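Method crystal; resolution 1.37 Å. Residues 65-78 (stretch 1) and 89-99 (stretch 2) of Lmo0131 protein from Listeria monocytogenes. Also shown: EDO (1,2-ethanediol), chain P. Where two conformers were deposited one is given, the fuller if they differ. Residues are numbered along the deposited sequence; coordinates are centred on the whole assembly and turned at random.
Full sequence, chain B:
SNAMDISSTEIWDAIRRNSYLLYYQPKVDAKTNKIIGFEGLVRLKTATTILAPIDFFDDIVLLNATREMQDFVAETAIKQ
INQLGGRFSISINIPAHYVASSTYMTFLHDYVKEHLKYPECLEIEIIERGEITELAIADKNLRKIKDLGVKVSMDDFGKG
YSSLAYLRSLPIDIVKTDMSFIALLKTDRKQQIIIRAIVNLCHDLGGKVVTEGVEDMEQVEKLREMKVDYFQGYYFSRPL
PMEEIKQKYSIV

Stretch 1 65-78: ATREMQDFVAETAI
Stretch 2, residues 89-99: SISINIPAHYV

How do the two backbones lie against each other? Residues 66–78 form a helix, entered from Ala 65 at the N-cap, and its i to i+4 bonds run from Met 69 N to Ala 65 O (3.1 Å) through Ile 78 N to Ala 74 O (2.9 Å). Strand 89–95 runs nearly antiparallel to it, at 167°, with the axes 8.6 Å apart at closest approach. CA atoms set the register: Gln 70 to Ile 94 at 7.2 Å, Ala 74 to Ile 92 at 6.6 Å, Ala 77 to Ile 90 at 6.7 Å. Pro 95 occupies the N-cap position before helix 96–99.

What fills the apolar part? Ile 90 (chi1 m, chi2 t) and Ile 92 (p, t) both point toward the helix, whereas Ser 91 between them points away. Ala 77 points toward the strand, and its CB lies 3.4 Å from Ile 92 CG2 and 4.2 Å from Ile 90 CG2. Val 73 (t) brings CG1 to 3.6 Å from Ile 92 CG2, and Ala 74 CB sits 4.0 Å from Ile 92 CD1.

How does Tyr 98 meet the helix? With chi1 at -96° and chi2 at -94°, it lays one ring face against Gln 70 (m, m), whose CG stands 4.0 Å from the ring centroid, 13° off the normal, a CH-pi contact. Arg 67 CD lies at the ring edge. Tyr 98 OH reaches 3.2 Å from Arg 67 CA and 3.5 Å from Thr 66 OG1 (chi1 p).

Where do polar groups pair? Within the helix, Arg 67 (t, p, t, chi4 -89°) forms a salt bridge from NE to Asp 71 OD1 (2.6 Å; Asp 71 chi1 m), and Thr 76 OG1 (m) donates to Phe 72 O at 2.7 Å. The 1,2-ethanediol donates from O2 to Asp 71 OD1, 2.6 Å.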

# COMPACT_ATOMS: atom_id res chain seq x y z
N ALA B 65 -19.73 1.50 -10.04
CA ALA B 65 -20.62 0.36 -10.35
C ALA B 65 -20.40 -0.89 -9.48
O ALA B 65 -21.02 -1.94 -9.70
CB ALA B 65 -20.50 -0.01 -11.84
N THR B 66 -19.56 -0.75 -8.46
CA THR B 66 -19.19 -1.87 -7.61
C THR B 66 -20.42 -2.48 -6.96
O THR B 66 -20.47 -3.67 -6.76
CB THR B 66 -18.14 -1.53 -6.51
OG1 THR B 66 -18.52 -0.37 -5.80
CG2 THR B 66 -16.76 -1.34 -7.10
N ARG B 67 -21.41 -1.67 -6.61
CA ARG B 67 -22.57 -2.20 -5.94
C ARG B 67 -23.41 -3.08 -6.86
O ARG B 67 -23.81 -4.18 -6.45
CB ARG B 67 -23.41 -1.11 -5.31
CG ARG B 67 -24.60 -1.67 -4.55
CD ARG B 67 -24.24 -2.78 -3.58
NE ARG B 67 -25.47 -3.35 -3.05
CZ ARG B 67 -26.11 -2.91 -1.97
NH1 ARG B 67 -25.63 -1.91 -1.24
NH2 ARG B 67 -27.24 -3.49 -1.59
N GLU B 68 -23.65 -2.60 -8.08
CA GLU B 68 -24.34 -3.34 -9.14
C GLU B 68 -23.71 -4.71 -9.35
O GLU B 68 -24.38 -5.72 -9.47
CB GLU B 68 -24.26 -2.57 -10.47
CG GLU B 68 -25.24 -1.40 -10.60
CD GLU B 68 -24.63 -0.04 -10.28
OE1 GLU B 68 -25.16 0.96 -10.80
OE2 GLU B 68 -23.64 0.04 -9.51
N MSE B 69 -22.39 -4.73 -9.40
CA MSE B 69 -21.67 -5.92 -9.73
C MSE B 69 -21.82 -6.95 -8.62
O MSE B 69 -22.16 -8.10 -8.89
CB MSE B 69 -20.20 -5.59 -10.04
CG MSE B 69 -19.50 -6.66 -10.84
SE MSE B 69 -17.56 -6.50 -10.74
CE MSE B 69 -17.50 -5.93 -8.91
N GLN B 70 -21.60 -6.52 -7.37
CA GLN B 70 -21.76 -7.40 -6.20
C GLN B 70 -23.15 -7.98 -6.17
O GLN B 70 -23.32 -9.16 -5.99
CB GLN B 70 -21.50 -6.68 -4.86
CG GLN B 70 -20.07 -6.35 -4.58
CD GLN B 70 -19.11 -7.53 -4.68
OE1 GLN B 70 -19.41 -8.66 -4.28
NE2 GLN B 70 -17.95 -7.26 -5.23
N ASP B 71 -24.15 -7.11 -6.36
CA ASP B 71 -25.54 -7.51 -6.33
C ASP B 71 -25.77 -8.58 -7.39
O ASP B 71 -26.36 -9.63 -7.12
CB ASP B 71 -26.46 -6.29 -6.54
CG ASP B 71 -26.58 -5.38 -5.29
OD1 ASP B 71 -26.03 -5.66 -4.21
OD2 ASP B 71 -27.26 -4.33 -5.39
N PHE B 72 -25.27 -8.33 -8.60
CA PHE B 72 -25.35 -9.30 -9.69
C PHE B 72 -24.77 -10.65 -9.24
O PHE B 72 -25.42 -11.69 -9.35
CB PHE B 72 -24.59 -8.81 -10.95
CG PHE B 72 -24.43 -9.89 -12.01
CD1 PHE B 72 -25.38 -10.06 -13.00
CD2 PHE B 72 -23.35 -10.76 -11.99
CE1 PHE B 72 -25.23 -11.08 -13.94
CE2 PHE B 72 -23.22 -11.76 -12.91
CZ PHE B 72 -24.14 -11.93 -13.87
N VAL B 73 -23.53 -10.61 -8.75
CA VAL B 73 -22.82 -11.80 -8.30
C VAL B 73 -23.64 -12.55 -7.25
O VAL B 73 -23.82 -13.74 -7.36
CB VAL B 73 -21.41 -11.41 -7.79
CG1 VAL B 73 -20.74 -12.52 -7.05
CG2 VAL B 73 -20.57 -10.96 -8.96
N ALA B 74 -24.16 -11.86 -6.26
CA ALA B 74 -24.90 -12.55 -5.22
C ALA B 74 -26.22 -13.12 -5.70
O ALA B 74 -26.58 -14.26 -5.38
CB ALA B 74 -25.11 -11.65 -4.06
N GLU B 75 -26.96 -12.35 -6.47
CA GLU B 75 -28.25 -12.84 -6.94
C GLU B 75 -28.16 -14.00 -7.92
O GLU B 75 -28.91 -14.96 -7.84
CB GLU B 75 -29.05 -11.69 -7.51
CG GLU B 75 -29.14 -10.62 -6.47
CD GLU B 75 -29.98 -9.43 -6.87
OE1 GLU B 75 -30.70 -9.51 -7.89
OE2 GLU B 75 -29.91 -8.42 -6.13
N THR B 76 -27.23 -13.89 -8.86
CA THR B 76 -26.96 -14.95 -9.81
C THR B 76 -26.52 -16.21 -9.07
O THR B 76 -26.99 -17.30 -9.40
CB THR B 76 -25.85 -14.53 -10.76
OG1 THR B 76 -26.24 -13.32 -11.37
CG2 THR B 76 -25.63 -15.57 -11.82
N ALA B 77 -25.65 -16.07 -8.08
CA ALA B 77 -25.17 -17.23 -7.33
C ALA B 77 -26.30 -17.89 -6.55
O ALA B 77 -26.42 -19.11 -6.53
CB ALA B 77 -24.04 -16.85 -6.39
N ILE B 78 -27.13 -17.09 -5.91
CA ILE B 78 -28.22 -17.63 -5.12
C ILE B 78 -29.20 -18.43 -6.00
O ILE B 78 -29.63 -19.51 -5.63
CB ILE B 78 -28.92 -16.52 -4.35
CG1 ILE B 78 -28.01 -16.10 -3.19
CG2 ILE B 78 -30.29 -16.95 -3.89
CD1 ILE B 78 -28.43 -14.86 -2.48
N SER B 89 -21.98 -26.42 -3.39
CA SER B 89 -21.76 -25.06 -2.88
C SER B 89 -21.26 -24.13 -3.97
O SER B 89 -20.65 -24.56 -4.93
CB SER B 89 -20.79 -25.04 -1.69
OG SER B 89 -19.48 -25.31 -2.12
N ILE B 90 -21.59 -22.85 -3.85
CA ILE B 90 -21.06 -21.84 -4.75
C ILE B 90 -20.57 -20.66 -3.93
O ILE B 90 -21.28 -20.16 -3.07
CB ILE B 90 -22.11 -21.37 -5.79
CG1 ILE B 90 -22.56 -22.55 -6.66
CG2 ILE B 90 -21.55 -20.22 -6.64
CD1 ILE B 90 -23.51 -22.19 -7.77
N SER B 91 -19.34 -20.22 -4.19
CA SER B 91 -18.79 -19.04 -3.50
C SER B 91 -18.96 -17.75 -4.31
O SER B 91 -19.02 -17.80 -5.54
CB SER B 91 -17.31 -19.22 -3.15
OG SER B 91 -16.55 -19.32 -4.31
N ILE B 92 -19.05 -16.62 -3.60
CA ILE B 92 -18.98 -15.30 -4.21
C ILE B 92 -17.88 -14.48 -3.56
O ILE B 92 -17.67 -14.56 -2.35
CB ILE B 92 -20.31 -14.50 -4.10
CG1 ILE B 92 -20.69 -14.26 -2.64
CG2 ILE B 92 -21.44 -15.21 -4.83
CD1 ILE B 92 -22.06 -13.67 -2.50
N ASN B 93 -17.19 -13.71 -4.38
CA ASN B 93 -16.11 -12.87 -3.91
C ASN B 93 -16.67 -11.58 -3.40
O ASN B 93 -17.34 -10.85 -4.14
CB ASN B 93 -15.14 -12.60 -5.05
CG ASN B 93 -14.40 -13.84 -5.46
OD1 ASN B 93 -14.29 -14.79 -4.69
ND2 ASN B 93 -13.92 -13.85 -6.67
N ILE B 94 -16.42 -11.28 -2.13
CA ILE B 94 -16.83 -10.01 -1.59
C ILE B 94 -15.60 -9.35 -0.99
O ILE B 94 -14.95 -9.90 -0.13
CB ILE B 94 -17.88 -10.17 -0.50
CG1 ILE B 94 -19.11 -10.85 -1.09
CG2 ILE B 94 -18.26 -8.81 0.06
CD1 ILE B 94 -20.15 -11.14 -0.08
N PRO B 95 -15.26 -8.17 -1.50
CA PRO B 95 -14.14 -7.37 -1.01
C PRO B 95 -14.23 -7.10 0.48
O PRO B 95 -15.33 -6.91 1.01
CB PRO B 95 -14.30 -6.05 -1.77
CG PRO B 95 -15.06 -6.40 -2.98
CD PRO B 95 -15.99 -7.50 -2.59
N ALA B 96 -13.08 -7.08 1.15
CA ALA B 96 -13.03 -6.82 2.57
C ALA B 96 -13.83 -5.57 3.00
O ALA B 96 -14.53 -5.61 3.99
CB ALA B 96 -11.59 -6.74 3.03
N HIS B 97 -13.71 -4.49 2.24
CA HIS B 97 -14.52 -3.26 2.42
C HIS B 97 -16.02 -3.52 2.57
O HIS B 97 -16.68 -2.96 3.43
CB HIS B 97 -14.28 -2.28 1.25
CG HIS B 97 -15.32 -1.20 1.13
ND1 HIS B 97 -15.32 -0.06 1.90
CD2 HIS B 97 -16.40 -1.09 0.31
CE1 HIS B 97 -16.35 0.70 1.58
NE2 HIS B 97 -17.02 0.10 0.61
N TYR B 98 -16.54 -4.36 1.68
CA TYR B 98 -17.96 -4.75 1.69
C TYR B 98 -18.32 -5.64 2.90
O TYR B 98 -19.36 -5.48 3.49
CB TYR B 98 -18.29 -5.48 0.41
CG TYR B 98 -18.88 -4.61 -0.65
CD1 TYR B 98 -20.24 -4.49 -0.79
CD2 TYR B 98 -18.07 -3.91 -1.51
CE1 TYR B 98 -20.79 -3.68 -1.74
CE2 TYR B 98 -18.61 -3.09 -2.48
CZ TYR B 98 -19.97 -2.99 -2.58
OH TYR B 98 -20.54 -2.18 -3.52
N VAL B 99 -17.43 -6.56 3.26
CA VAL B 99 -17.66 -7.40 4.42
C VAL B 99 -17.72 -6.56 5.70
O VAL B 99 -18.47 -6.85 6.63
CB VAL B 99 -16.61 -8.54 4.53
CG1 VAL B 99 -16.79 -9.32 5.82
CG2 VAL B 99 -16.72 -9.48 3.31
C1 EDO P . -27.67 -9.54 -2.75
O1 EDO P . -28.14 -9.25 -4.07
C2 EDO P . -26.74 -8.46 -2.18
O2 EDO P . -25.72 -8.00 -3.08